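Local structure of Low molecular weight phosphotyrosine protein phosphatase 1 (Drosophila melanogaster, 7CUY) at residues 72-75 and 76-79; 86-89 and 90-93; 98-101 and 102-105; 133-136 and 137-141. The protein probably removes phosphate from tyrosine-phosphorylated proteins and also hydrolyses small aryl and acyl phosphates. One frame throughout, in Å; residues are numbered along the deposited sequence.

Interaction 1: 72-75 and 76-79; sequences QIRK and QDFS
D77 and R74 show how a short acidic side chain can tie a turn to the loop leading into it. Starting from CB, the side chain of D77 first brushes R74 O at 3.1 Å. CG is then turned anti to D77's own carbonyl carbon (chi1 -73°), which carries the carboxylate back along the chain until CG packs 3.7 Å from R74 CG. OD2 takes the backbone N-H of R74 at 2.8 Å in an almost straight bond (174°) that arrives from above the carboxylate plane, and it also rests against I73 CG1. OD1 lies 4.1 Å from R74 NE, well out of the guanidinium plane, a proximity of charges without an N-H aimed at it. Outside the turn, R71 makes a salt bridge to OD2, so this buried carboxylate oxygen is gripped by a cation as well as an amide. The backbone returns the bond: D77 N donates to R74 O at 3.0 Å, and one residue on F78 N donates to K75 O. These links, each spanning three residues, lead the chain into the short helix 77-80 ahead of strand 83-86 of the central parallel sheet. On the apolar side, I73 CD1 touches F78 CZ at 3.8 Å, the two side chains crossing at about a right angle, while K75 O sits at the edge of the F78 ring. I73 and F78 both continue onto L95 and L98 of helix 89-98. On the exposed side Q76 runs alongside R74, its CG 3.8 Å from R74 CD.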
ATOM      1  N   GLN A  72      -8.615 -10.265  -1.202  1.00 22.26           N
ATOM      2  CA  GLN A  72      -9.544  -9.154  -1.119  1.00 21.84           C
ATOM      3  C   GLN A  72      -9.707  -8.719   0.330  1.00 24.06           C
ATOM      4  O   GLN A  72      -9.664  -9.544   1.253  1.00 22.80           O
ATOM      5  CB  GLN A  72     -10.897  -9.528  -1.721  1.00 22.57           C
ATOM      6  CG  GLN A  72     -11.669  -8.342  -2.217  1.00 22.76           C
ATOM      7  CD  GLN A  72     -13.001  -8.739  -2.790  1.00 28.38           C
ATOM      8  OE1 GLN A  72     -13.348  -9.924  -2.806  1.00 23.34           O
ATOM      9  NE2 GLN A  72     -13.759  -7.758  -3.270  1.00 24.18           N
ATOM     10  N   ILE A  73      -9.879  -7.410   0.522  1.00 21.25           N
ATOM     11  CA  ILE A  73     -10.111  -6.879   1.853  1.00 21.04           C
ATOM     12  C   ILE A  73     -11.373  -7.513   2.437  1.00 26.13           C
ATOM     13  O   ILE A  73     -12.319  -7.864   1.713  1.00 24.95           O
ATOM     14  CB  ILE A  73     -10.216  -5.344   1.784  1.00 20.84           C
ATOM     15  CG1 ILE A  73     -10.283  -4.708   3.177  1.00 20.46           C
ATOM     16  CG2 ILE A  73     -11.433  -4.916   0.964  1.00 23.47           C
ATOM     17  CD1 ILE A  73     -10.177  -3.165   3.146  1.00 16.50           C
ATOM     18  N   ARG A  74     -11.376  -7.691   3.753  1.00 26.06           N
ATOM     19  CA  ARG A  74     -12.544  -8.185   4.465  1.00 26.67           C
ATOM     20  C   ARG A  74     -12.859  -7.256   5.632  1.00 32.20           C
ATOM     21  O   ARG A  74     -12.030  -6.448   6.062  1.00 26.80           O
ATOM     22  CB  ARG A  74     -12.330  -9.626   4.952  1.00 28.22           C
ATOM     23  CG  ARG A  74     -10.948  -9.887   5.476  1.00 32.72           C
ATOM     24  CD  ARG A  74     -10.791 -11.317   5.978  1.00 42.82           C
ATOM     25  NE  ARG A  74      -9.381 -11.691   6.072  1.00 45.67           N
ATOM     26  CZ  ARG A  74      -8.747 -12.431   5.163  1.00 43.31           C
ATOM     27  NH1 ARG A  74      -9.406 -12.884   4.101  1.00 36.38           N
ATOM     28  NH2 ARG A  74      -7.459 -12.717   5.308  1.00 42.24           N
ATOM     29  N   LYS A  75     -14.086  -7.361   6.137  1.00 32.07           N
ATOM     30  CA  LYS A  75     -14.504  -6.482   7.223  1.00 30.81           C
ATOM     31  C   LYS A  75     -13.681  -6.699   8.489  1.00 27.65           C
ATOM     32  O   LYS A  75     -13.468  -5.749   9.246  1.00 27.77           O
ATOM     33  CB  LYS A  75     -15.988  -6.690   7.517  1.00 30.49           C
ATOM     34  CG  LYS A  75     -16.879  -6.558   6.299  1.00 34.95           C
ATOM     35  CD  LYS A  75     -17.236  -5.111   6.052  1.00 33.77           C
ATOM     36  CE  LYS A  75     -18.596  -4.984   5.404  1.00 36.27           C
ATOM     37  NZ  LYS A  75     -19.535  -4.167   6.243  1.00 41.51           N
ATOM     38  N   GLN A  76     -13.209  -7.926   8.748  1.00 28.86           N
ATOM     39  CA  GLN A  76     -12.418  -8.111   9.960  1.00 30.39           C
ATOM     40  C   GLN A  76     -11.070  -7.400   9.871  1.00 31.99           C
ATOM     41  O   GLN A  76     -10.434  -7.181  10.910  1.00 27.10           O
ATOM     42  CB  GLN A  76     -12.205  -9.591  10.270  1.00 31.89           C
ATOM     43  CG  GLN A  76     -10.997 -10.218   9.590  1.00 39.46           C
ATOM     44  CD  GLN A  76     -10.545 -11.498  10.267  1.00 50.92           C
ATOM     45  OE1 GLN A  76     -10.808 -12.606   9.777  1.00 52.44           O
ATOM     46  NE2 GLN A  76      -9.845 -11.353  11.396  1.00 48.72           N
ATOM     47  N   ASP A  77     -10.629  -7.032   8.659  1.00 31.03           N
ATOM     48  CA  ASP A  77      -9.434  -6.207   8.516  1.00 25.44           C
ATOM     49  C   ASP A  77      -9.565  -4.925   9.319  1.00 24.22           C
ATOM     50  O   ASP A  77      -8.600  -4.473   9.936  1.00 23.46           O
ATOM     51  CB  ASP A  77      -9.178  -5.869   7.051  1.00 21.02           C
ATOM     52  CG  ASP A  77      -8.670  -7.047   6.248  1.00 28.26           C
ATOM     53  OD1 ASP A  77      -7.961  -7.916   6.803  1.00 31.63           O
ATOM     54  OD2 ASP A  77      -8.986  -7.106   5.043  1.00 27.73           O
ATOM     55  N   PHE A  78     -10.758  -4.327   9.339  1.00 25.17           N
ATOM     56  CA  PHE A  78     -10.887  -3.055  10.042  1.00 25.94           C
ATOM     57  C   PHE A  78     -10.782  -3.214  11.552  1.00 26.94           C
ATOM     58  O   PHE A  78     -10.625  -2.208  12.247  1.00 23.24           O
ATOM     59  CB  PHE A  78     -12.199  -2.364   9.673  1.00 22.47           C
ATOM     60  CG  PHE A  78     -12.293  -1.994   8.221  1.00 21.53           C
ATOM     61  CD1 PHE A  78     -11.890  -0.739   7.780  1.00 23.57           C
ATOM     62  CD2 PHE A  78     -12.768  -2.906   7.296  1.00 22.26           C
ATOM     63  CE1 PHE A  78     -11.964  -0.399   6.435  1.00 17.28           C
ATOM     64  CE2 PHE A  78     -12.855  -2.574   5.952  1.00 21.01           C
ATOM     65  CZ  PHE A  78     -12.457  -1.323   5.522  1.00 19.29           C
ATOM     66  N   SER A  79     -10.852  -4.439  12.072  1.00 24.01           N
ATOM     67  CA  SER A  79     -10.580  -4.693  13.483  1.00 25.45           C
ATOM     68  C   SER A  79      -9.182  -5.235  13.742  1.00 28.31           C
ATOM     69  O   SER A  79      -8.703  -5.142  14.877  1.00 29.60           O
ATOM     70  CB  SER A  79     -11.588  -5.694  14.062  1.00 27.29           C
ATOM     71  OG  SER A  79     -12.911  -5.200  14.007  1.00 37.37           O
TER

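Interaction 2: 86-89 and 90-93; sequences GMDE and DNMS
The chain doubles back between G86 and N91, whose CA atoms come within 5.0 Å, and from there the first helical bonds follow, M92 N to D88 O and S93 N to E89 O, both at 3.1 Å. The side chains of D88 and N91 secure this bend from opposite directions along the chain. D88 OD1 receives the backbone N-H of N91 at 2.8 Å, nearly along its own C-O axis and almost straight at 174°. With CG lodged between the backbone N and the carbonyl carbon (chi1 62°), the D88 carboxylate is brought forward over the helix end to do so. In return, N91 OD1 faces the backbone N-H of D88, although that bond is long and weak. The two residues therefore make a capping box, with D88 at the N-cap of helix 89-98, directly after strand 83-86 in the alternating beta-alpha order of the fold. The same N91 OD1 has a stronger donor in M87 N, 2.8 Å away and lying in the carbonyl plane on a lone pair, so one amide oxygen gathers two successive N-H groups of the loop. The D88 carboxylate and the N91 amide are turned 43° apart. D88 has a second task: its other oxygen, OD2, forms a salt bridge with R15, which by similarity is an active-site residue, and both M87 and N91 touch C9, the probable nucleophile. At the start of the bend G86 CA lies 3.7 Å from N91 CB and 3.8 Å from M92 SD, so the bend is closely packed at this glycine.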
ATOM      1  N   GLY A  86      -5.268   3.792   1.622  1.00 18.17           N
ATOM      2  CA  GLY A  86      -5.625   3.801   0.220  1.00 14.39           C
ATOM      3  C   GLY A  86      -4.561   4.503  -0.601  1.00 15.91           C
ATOM      4  O   GLY A  86      -3.708   5.207  -0.075  1.00 15.56           O
ATOM      5  N   MET A  87      -4.619   4.308  -1.912  1.00 15.75           N
ATOM      6  CA  MET A  87      -3.666   4.955  -2.803  1.00 19.34           C
ATOM      7  C   MET A  87      -4.196   6.238  -3.438  1.00 21.10           C
ATOM      8  O   MET A  87      -3.400   7.142  -3.729  1.00 18.84           O
ATOM      9  CB  MET A  87      -3.240   3.985  -3.909  1.00 16.97           C
ATOM     10  CG  MET A  87      -2.667   2.670  -3.384  1.00 15.77           C
ATOM     11  SD  MET A  87      -1.108   2.881  -2.497  1.00 22.13           S
ATOM     12  CE  MET A  87      -1.509   2.201  -0.911  1.00 18.25           C
ATOM     13  N   ASP A  88      -5.507   6.334  -3.677  1.00 18.11           N
ATOM     14  CA  ASP A  88      -6.095   7.488  -4.351  1.00 21.54           C
ATOM     15  C   ASP A  88      -7.464   7.774  -3.735  1.00 21.74           C
ATOM     16  O   ASP A  88      -7.925   7.062  -2.841  1.00 19.06           O
ATOM     17  CB  ASP A  88      -6.168   7.258  -5.872  1.00 17.55           C
ATOM     18  CG  ASP A  88      -7.043   6.098  -6.251  1.00 19.41           C
ATOM     19  OD1 ASP A  88      -7.842   5.657  -5.405  1.00 23.31           O
ATOM     20  OD2 ASP A  88      -6.931   5.607  -7.403  1.00 21.55           O
ATOM     21  N   GLU A  89      -8.123   8.827  -4.221  1.00 18.08           N
ATOM     22  CA  GLU A  89      -9.367   9.256  -3.594  1.00 23.40           C
ATOM     23  C   GLU A  89     -10.492   8.234  -3.767  1.00 24.26           C
ATOM     24  O   GLU A  89     -11.344   8.110  -2.876  1.00 20.86           O
ATOM     25  CB  GLU A  89      -9.800  10.622  -4.148  1.00 24.02           C
ATOM     26  CG  GLU A  89      -9.808  10.719  -5.676  1.00 33.73           C
ATOM     27  CD  GLU A  89      -8.439  11.062  -6.281  1.00 41.52           C
ATOM     28  OE1 GLU A  89      -7.663  10.124  -6.590  1.00 26.92           O
ATOM     29  OE2 GLU A  89      -8.153  12.279  -6.458  1.00 49.45           O
ATOM     30  N   ASP A  90     -10.526   7.515  -4.896  1.00 21.27           N
ATOM     31  CA  ASP A  90     -11.492   6.428  -5.079  1.00 21.04           C
ATOM     32  C   ASP A  90     -11.300   5.333  -4.029  1.00 24.85           C
ATOM     33  O   ASP A  90     -12.274   4.828  -3.459  1.00 22.26           O
ATOM     34  CB  ASP A  90     -11.355   5.827  -6.486  1.00 23.54           C
ATOM     35  CG  ASP A  90     -11.966   6.701  -7.587  1.00 32.40           C
ATOM     36  OD1 ASP A  90     -12.734   7.643  -7.284  1.00 33.40           O
ATOM     37  OD2 ASP A  90     -11.676   6.422  -8.777  1.00 32.10           O
ATOM     38  N   ASN A  91     -10.044   4.917  -3.791  1.00 21.67           N
ATOM     39  CA  ASN A  91      -9.740   4.027  -2.669  1.00 20.39           C
ATOM     40  C   ASN A  91     -10.359   4.530  -1.374  1.00 21.29           C
ATOM     41  O   ASN A  91     -10.996   3.767  -0.632  1.00 19.27           O
ATOM     42  CB  ASN A  91      -8.230   3.897  -2.473  1.00 19.75           C
ATOM     43  CG  ASN A  91      -7.573   3.085  -3.546  1.00 21.16           C
ATOM     44  OD1 ASN A  91      -6.346   3.059  -3.650  1.00 18.05           O
ATOM     45  ND2 ASN A  91      -8.387   2.406  -4.365  1.00 20.47           N
ATOM     46  N   MET A  92     -10.152   5.819  -1.066  1.00 17.43           N
ATOM     47  CA  MET A  92     -10.622   6.344   0.210  1.00 16.04           C
ATOM     48  C   MET A  92     -12.139   6.222   0.333  1.00 18.70           C
ATOM     49  O   MET A  92     -12.649   5.812   1.384  1.00 18.41           O
ATOM     50  CB  MET A  92     -10.174   7.803   0.388  1.00 17.59           C
ATOM     51  CG  MET A  92      -8.662   7.995   0.479  1.00 18.41           C
ATOM     52  SD  MET A  92      -7.780   6.710   1.420  1.00 21.41           S
ATOM     53  CE  MET A  92      -8.285   6.944   3.115  1.00 18.46           C
ATOM     54  N   SER A  93     -12.873   6.554  -0.736  1.00 17.81           N
ATOM     55  CA  SER A  93     -14.332   6.405  -0.723  1.00 19.19           C
ATOM     56  C   SER A  93     -14.736   4.962  -0.448  1.00 19.01           C
ATOM     57  O   SER A  93     -15.601   4.697   0.397  1.00 15.97           O
ATOM     58  CB  SER A  93     -14.928   6.875  -2.053  1.00 23.45           C
ATOM     59  OG  SER A  93     -14.613   8.245  -2.304  1.00 30.85           O
TER

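Interaction 3: 98-101 and 102-105; sequences LAPK and GSKA
S103 sets its OG between its own backbone N and carbonyl carbon (chi1 46°), and this rotation swings the hydroxyl back over the turn to P100 O. The backbone does the rest: K101 and G102 adopt the angles of a type II beta turn running from P100 to S103, the phi of G102 being positive at 87°, where a side chain would be jammed against K101 O. Two donors from one residue thus converge on a single acceptor. S103 OG gives P100 O a short hydrogen bond of 2.6 Å in the carbonyl plane, while S103 N reaches the same oxygen at 3.0 Å, tilted from that plane. The serine CB also lies 4.1 Å from P100 CG, and A99 CB approaches the hydroxyl more distantly. Helix 77-80 borders the turn through F78, which touches A99, P100 and S103. At S103 a valine, having no hydroxyl, would probably leave the turn held at P100 O by the amide bond alone and freer to open. Two donors on one oxygen imply that the bend between helix 89-98 and strand 106-109 is held at both the backbone and the side chain of S103.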
ATOM      1  N   LEU A  98     -16.769   0.678   3.374  1.00 23.91           N
ATOM      2  CA  LEU A  98     -16.577  -0.672   3.902  1.00 22.30           C
ATOM      3  C   LEU A  98     -16.372  -0.724   5.418  1.00 24.70           C
ATOM      4  O   LEU A  98     -16.790  -1.695   6.057  1.00 26.64           O
ATOM      5  CB  LEU A  98     -15.389  -1.330   3.211  1.00 24.15           C
ATOM      6  CG  LEU A  98     -15.688  -1.852   1.806  1.00 29.11           C
ATOM      7  CD1 LEU A  98     -14.382  -2.169   1.073  1.00 28.17           C
ATOM      8  CD2 LEU A  98     -16.557  -3.084   1.927  1.00 31.23           C
ATOM      9  N   ALA A  99     -15.717   0.274   6.007  1.00 27.30           N
ATOM     10  CA  ALA A  99     -15.342   0.244   7.420  1.00 25.96           C
ATOM     11  C   ALA A  99     -16.567   0.166   8.329  1.00 23.72           C
ATOM     12  O   ALA A  99     -17.435   1.043   8.253  1.00 24.16           O
ATOM     13  CB  ALA A  99     -14.546   1.506   7.759  1.00 24.78           C
ATOM     14  N   PRO A 100     -16.680  -0.831   9.197  1.00 25.16           N
ATOM     15  CA  PRO A 100     -17.729  -0.756  10.223  1.00 24.74           C
ATOM     16  C   PRO A 100     -17.521   0.465  11.103  1.00 30.93           C
ATOM     17  O   PRO A 100     -16.410   0.739  11.566  1.00 29.99           O
ATOM     18  CB  PRO A 100     -17.577  -2.066  11.005  1.00 23.46           C
ATOM     19  CG  PRO A 100     -16.401  -2.772  10.427  1.00 26.60           C
ATOM     20  CD  PRO A 100     -16.041  -2.152   9.129  1.00 24.68           C
ATOM     21  N   LYS A 101     -18.595   1.223  11.305  1.00 30.86           N
ATOM     22  CA  LYS A 101     -18.518   2.428  12.116  1.00 30.17           C
ATOM     23  C   LYS A 101     -17.983   2.109  13.500  1.00 34.59           C
ATOM     24  O   LYS A 101     -18.494   1.224  14.189  1.00 29.47           O
ATOM     25  CB  LYS A 101     -19.893   3.081  12.238  1.00 33.71           C
ATOM     26  CG  LYS A 101     -19.954   4.151  13.321  1.00 29.34           C
ATOM     27  CD  LYS A 101     -21.197   5.003  13.147  1.00 31.94           C
ATOM     28  CE  LYS A 101     -21.200   6.188  14.107  1.00 33.91           C
ATOM     29  NZ  LYS A 101     -22.554   6.373  14.703  1.00 34.22           N
ATOM     30  N   GLY A 102     -16.947   2.845  13.903  1.00 33.96           N
ATOM     31  CA  GLY A 102     -16.340   2.647  15.194  1.00 28.50           C
ATOM     32  C   GLY A 102     -15.267   1.595  15.245  1.00 32.48           C
ATOM     33  O   GLY A 102     -14.762   1.318  16.340  1.00 34.13           O
ATOM     34  N   SER A 103     -14.912   0.987  14.109  1.00 30.33           N
ATOM     35  CA  SER A 103     -13.822   0.018  14.084  1.00 28.88           C
ATOM     36  C   SER A 103     -12.484   0.714  14.337  1.00 26.99           C
ATOM     37  O   SER A 103     -12.318   1.906  14.073  1.00 29.62           O
ATOM     38  CB  SER A 103     -13.779  -0.717  12.744  1.00 23.93           C
ATOM     39  OG  SER A 103     -13.896   0.192  11.660  1.00 24.74           O
ATOM     40  N   LYS A 104     -11.521  -0.047  14.837  1.00 22.06           N
ATOM     41  CA  LYS A 104     -10.297   0.566  15.342  1.00 24.43           C
ATOM     42  C   LYS A 104      -9.358   1.083  14.247  1.00 23.00           C
ATOM     43  O   LYS A 104      -8.614   2.028  14.503  1.00 23.38           O
ATOM     44  CB  LYS A 104      -9.584  -0.429  16.270  1.00 30.58           C
ATOM     45  CG  LYS A 104      -8.095  -0.623  16.088  1.00 26.58           C
ATOM     46  CD  LYS A 104      -7.696  -1.932  16.710  1.00 31.20           C
ATOM     47  CE  LYS A 104      -6.302  -2.354  16.319  1.00 33.25           C
ATOM     48  NZ  LYS A 104      -6.066  -3.785  16.657  1.00 37.90           N
ATOM     49  N   ALA A 105      -9.396   0.531  13.035  1.00 22.29           N
ATOM     50  CA  ALA A 105      -8.461   0.953  11.990  1.00 20.77           C
ATOM     51  C   ALA A 105      -8.545   2.449  11.694  1.00 18.72           C
ATOM     52  O   ALA A 105      -9.627   3.013  11.523  1.00 18.70           O
ATOM     53  CB  ALA A 105      -8.728   0.190  10.696  1.00 20.64           C
TER

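Interaction 4: 133-136 and 137-141; sequences GFET and AYQQC
Along the edge of the Y138 ring, near its plane, lies E135 O, while stacking on the ring comes from H62, outside the helical turn. The carboxylate of E135 and the amide of Q139 cross obliquely, their planes 71° apart, and Q139 NE2 gives E135 OE2 only a weak bond of 3.4 Å. For E135 the stronger polar partner is H62, whose NE2 is hydrogen-bonded to OE1. All of this rides on the regular hydrogen bonding of helix 132-153, in which Y138 N donates to F134 O and Q139 N to E135 O, both at 2.9 Å. On another side of the helix T136 and Q140 run side by side, pointing the same way. Q140, with CG anti to its carbonyl carbon (chi1 -69°) and the chain extended beyond it, lays CG 3.3 Å from T136 O and holds OE1 where a water donates to it at 2.7 Å; that water has a weak link to T136 OG1. The amide nitrogen of Q140 is hydrogen-bonded to both N119 O and I121 O, carbonyls of the loop that leads on to D124, the probable proton donor. In place of Q140 a leucine, lacking the amide, would probably free the loop at N119 and I121 to shift and loosen the water's hold. The side chain of F134 starts away from 137-141 and packs on P125 and on helix 53-61. The chemistry implies side-chain links that are weak within the turn, between E135 and Q139, but firmer outward, from E135 to H62 and from Q140 to N119 and I121.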
ATOM      1  N   GLY A 133       4.679   4.051 -14.984  1.00 25.86           N
ATOM      2  CA  GLY A 133       3.791   4.380 -13.883  1.00 26.88           C
ATOM      3  C   GLY A 133       4.044   3.572 -12.627  1.00 22.00           C
ATOM      4  O   GLY A 133       3.686   4.015 -11.530  1.00 20.77           O
ATOM      5  N   PHE A 134       4.634   2.386 -12.765  1.00 22.68           N
ATOM      6  CA  PHE A 134       4.984   1.594 -11.597  1.00 22.41           C
ATOM      7  C   PHE A 134       6.193   2.190 -10.897  1.00 24.32           C
ATOM      8  O   PHE A 134       6.259   2.232  -9.660  1.00 20.18           O
ATOM      9  CB  PHE A 134       5.257   0.148 -12.016  1.00 20.75           C
ATOM     10  CG  PHE A 134       4.034  -0.587 -12.522  1.00 21.15           C
ATOM     11  CD1 PHE A 134       3.481  -0.279 -13.757  1.00 24.30           C
ATOM     12  CD2 PHE A 134       3.462  -1.611 -11.776  1.00 23.04           C
ATOM     13  CE1 PHE A 134       2.356  -0.960 -14.229  1.00 25.02           C
ATOM     14  CE2 PHE A 134       2.339  -2.299 -12.235  1.00 19.90           C
ATOM     15  CZ  PHE A 134       1.795  -1.984 -13.462  1.00 25.44           C
ATOM     16  N   GLU A 135       7.161   2.657 -11.685  1.00 24.38           N
ATOM     17  CA  GLU A 135       8.333   3.305 -11.118  1.00 25.35           C
ATOM     18  C   GLU A 135       7.943   4.561 -10.352  1.00 23.49           C
ATOM     19  O   GLU A 135       8.497   4.829  -9.278  1.00 24.27           O
ATOM     20  CB  GLU A 135       9.336   3.611 -12.232  1.00 29.49           C
ATOM     21  CG  GLU A 135      10.421   4.620 -11.873  1.00 34.78           C
ATOM     22  CD  GLU A 135      11.459   4.061 -10.901  1.00 39.09           C
ATOM     23  OE1 GLU A 135      11.488   2.815 -10.699  1.00 33.39           O
ATOM     24  OE2 GLU A 135      12.241   4.875 -10.347  1.00 42.03           O
ATOM     25  N   THR A 136       6.973   5.340 -10.854  1.00 21.81           N
ATOM     26  CA  THR A 136       6.658   6.564 -10.117  1.00 21.40           C
ATOM     27  C   THR A 136       5.893   6.239  -8.838  1.00 21.69           C
ATOM     28  O   THR A 136       6.140   6.854  -7.793  1.00 21.60           O
ATOM     29  CB  THR A 136       5.909   7.593 -10.987  1.00 25.31           C
ATOM     30  OG1 THR A 136       4.507   7.610 -10.686  1.00 37.10           O
ATOM     31  CG2 THR A 136       6.097   7.315 -12.438  1.00 21.99           C
ATOM     32  N   ALA A 137       4.998   5.246  -8.888  1.00 20.77           N
ATOM     33  CA  ALA A 137       4.385   4.735  -7.666  1.00 20.69           C
ATOM     34  C   ALA A 137       5.446   4.283  -6.661  1.00 19.46           C
ATOM     35  O   ALA A 137       5.344   4.558  -5.457  1.00 18.94           O
ATOM     36  CB  ALA A 137       3.441   3.580  -8.003  1.00 17.82           C
ATOM     37  N   TYR A 138       6.461   3.560  -7.135  1.00 22.06           N
ATOM     38  CA  TYR A 138       7.537   3.141  -6.246  1.00 20.59           C
ATOM     39  C   TYR A 138       8.219   4.353  -5.606  1.00 21.97           C
ATOM     40  O   TYR A 138       8.385   4.412  -4.380  1.00 22.25           O
ATOM     41  CB  TYR A 138       8.544   2.271  -7.010  1.00 20.18           C
ATOM     42  CG  TYR A 138       9.778   1.963  -6.192  1.00 23.75           C
ATOM     43  CD1 TYR A 138       9.821   0.850  -5.380  1.00 25.33           C
ATOM     44  CD2 TYR A 138      10.892   2.805  -6.219  1.00 24.05           C
ATOM     45  CE1 TYR A 138      10.927   0.566  -4.612  1.00 28.70           C
ATOM     46  CE2 TYR A 138      12.007   2.531  -5.451  1.00 28.96           C
ATOM     47  CZ  TYR A 138      12.020   1.408  -4.649  1.00 28.42           C
ATOM     48  OH  TYR A 138      13.126   1.113  -3.873  1.00 41.07           O
ATOM     49  N   GLN A 139       8.610   5.340  -6.418  1.00 19.67           N
ATOM     50  CA  GLN A 139       9.239   6.537  -5.870  1.00 21.30           C
ATOM     51  C   GLN A 139       8.351   7.198  -4.822  1.00 22.54           C
ATOM     52  O   GLN A 139       8.835   7.633  -3.769  1.00 22.36           O
ATOM     53  CB  GLN A 139       9.576   7.527  -6.990  1.00 29.29           C
ATOM     54  CG  GLN A 139      10.731   7.093  -7.879  1.00 31.19           C
ATOM     55  CD  GLN A 139      11.619   8.257  -8.338  1.00 49.07           C
ATOM     56  OE1 GLN A 139      11.330   9.444  -8.087  1.00 50.17           O
ATOM     57  NE2 GLN A 139      12.732   7.914  -8.985  1.00 49.84           N
ATOM     58  N   GLN A 140       7.044   7.277  -5.086  1.00 21.98           N
ATOM     59  CA  GLN A 140       6.128   7.895  -4.133  1.00 20.67           C
ATOM     60  C   GLN A 140       6.065   7.102  -2.834  1.00 17.06           C
ATOM     61  O   GLN A 140       6.131   7.675  -1.741  1.00 20.28           O
ATOM     62  CB  GLN A 140       4.734   8.020  -4.749  1.00 20.53           C
ATOM     63  CG  GLN A 140       4.651   9.040  -5.870  1.00 19.58           C
ATOM     64  CD  GLN A 140       3.343   8.946  -6.644  1.00 20.24           C
ATOM     65  OE1 GLN A 140       3.114   7.985  -7.379  1.00 21.43           O
ATOM     66  NE2 GLN A 140       2.489   9.949  -6.494  1.00 18.81           N
ATOM     67  N   CYS A 141       5.927   5.782  -2.939  1.00 17.64           N
ATOM     68  CA  CYS A 141       5.875   4.934  -1.755  1.00 16.17           C
ATOM     69  C   CYS A 141       7.150   5.047  -0.918  1.00 18.71           C
ATOM     70  O   CYS A 141       7.098   5.004   0.316  1.00 15.40           O
ATOM     71  CB  CYS A 141       5.641   3.485  -2.183  1.00 16.17           C
ATOM     72  SG  CYS A 141       3.991   3.223  -2.891  1.00 21.71           S
TER
HETATM   73  O   HOH W   1       1.390   7.903  -9.450  1.00 23.36           O

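Interactions 1 and 3 are direct neighbours, their centres 9 Å apart: F78 O lies 3.1 Å from A105 N, a probable hydrogen bond, and F78 CE1 packs on A99 CB. Interaction 2 opens helix 89-98 and interaction 3 follows its end, their nearest atoms about 5 Å apart. Interactions 2 and 4, centres 16 Å apart, both approach R15, an active-site residue by similarity: the side chain of D88 is about 3 Å from that of R15, and that of A137 about 5 Å from it, while a bound HEPES molecule (EPE) lies about 6 Å from the side chain of N91 and 7 Å from that of F134. Interaction 3 is away from these sites.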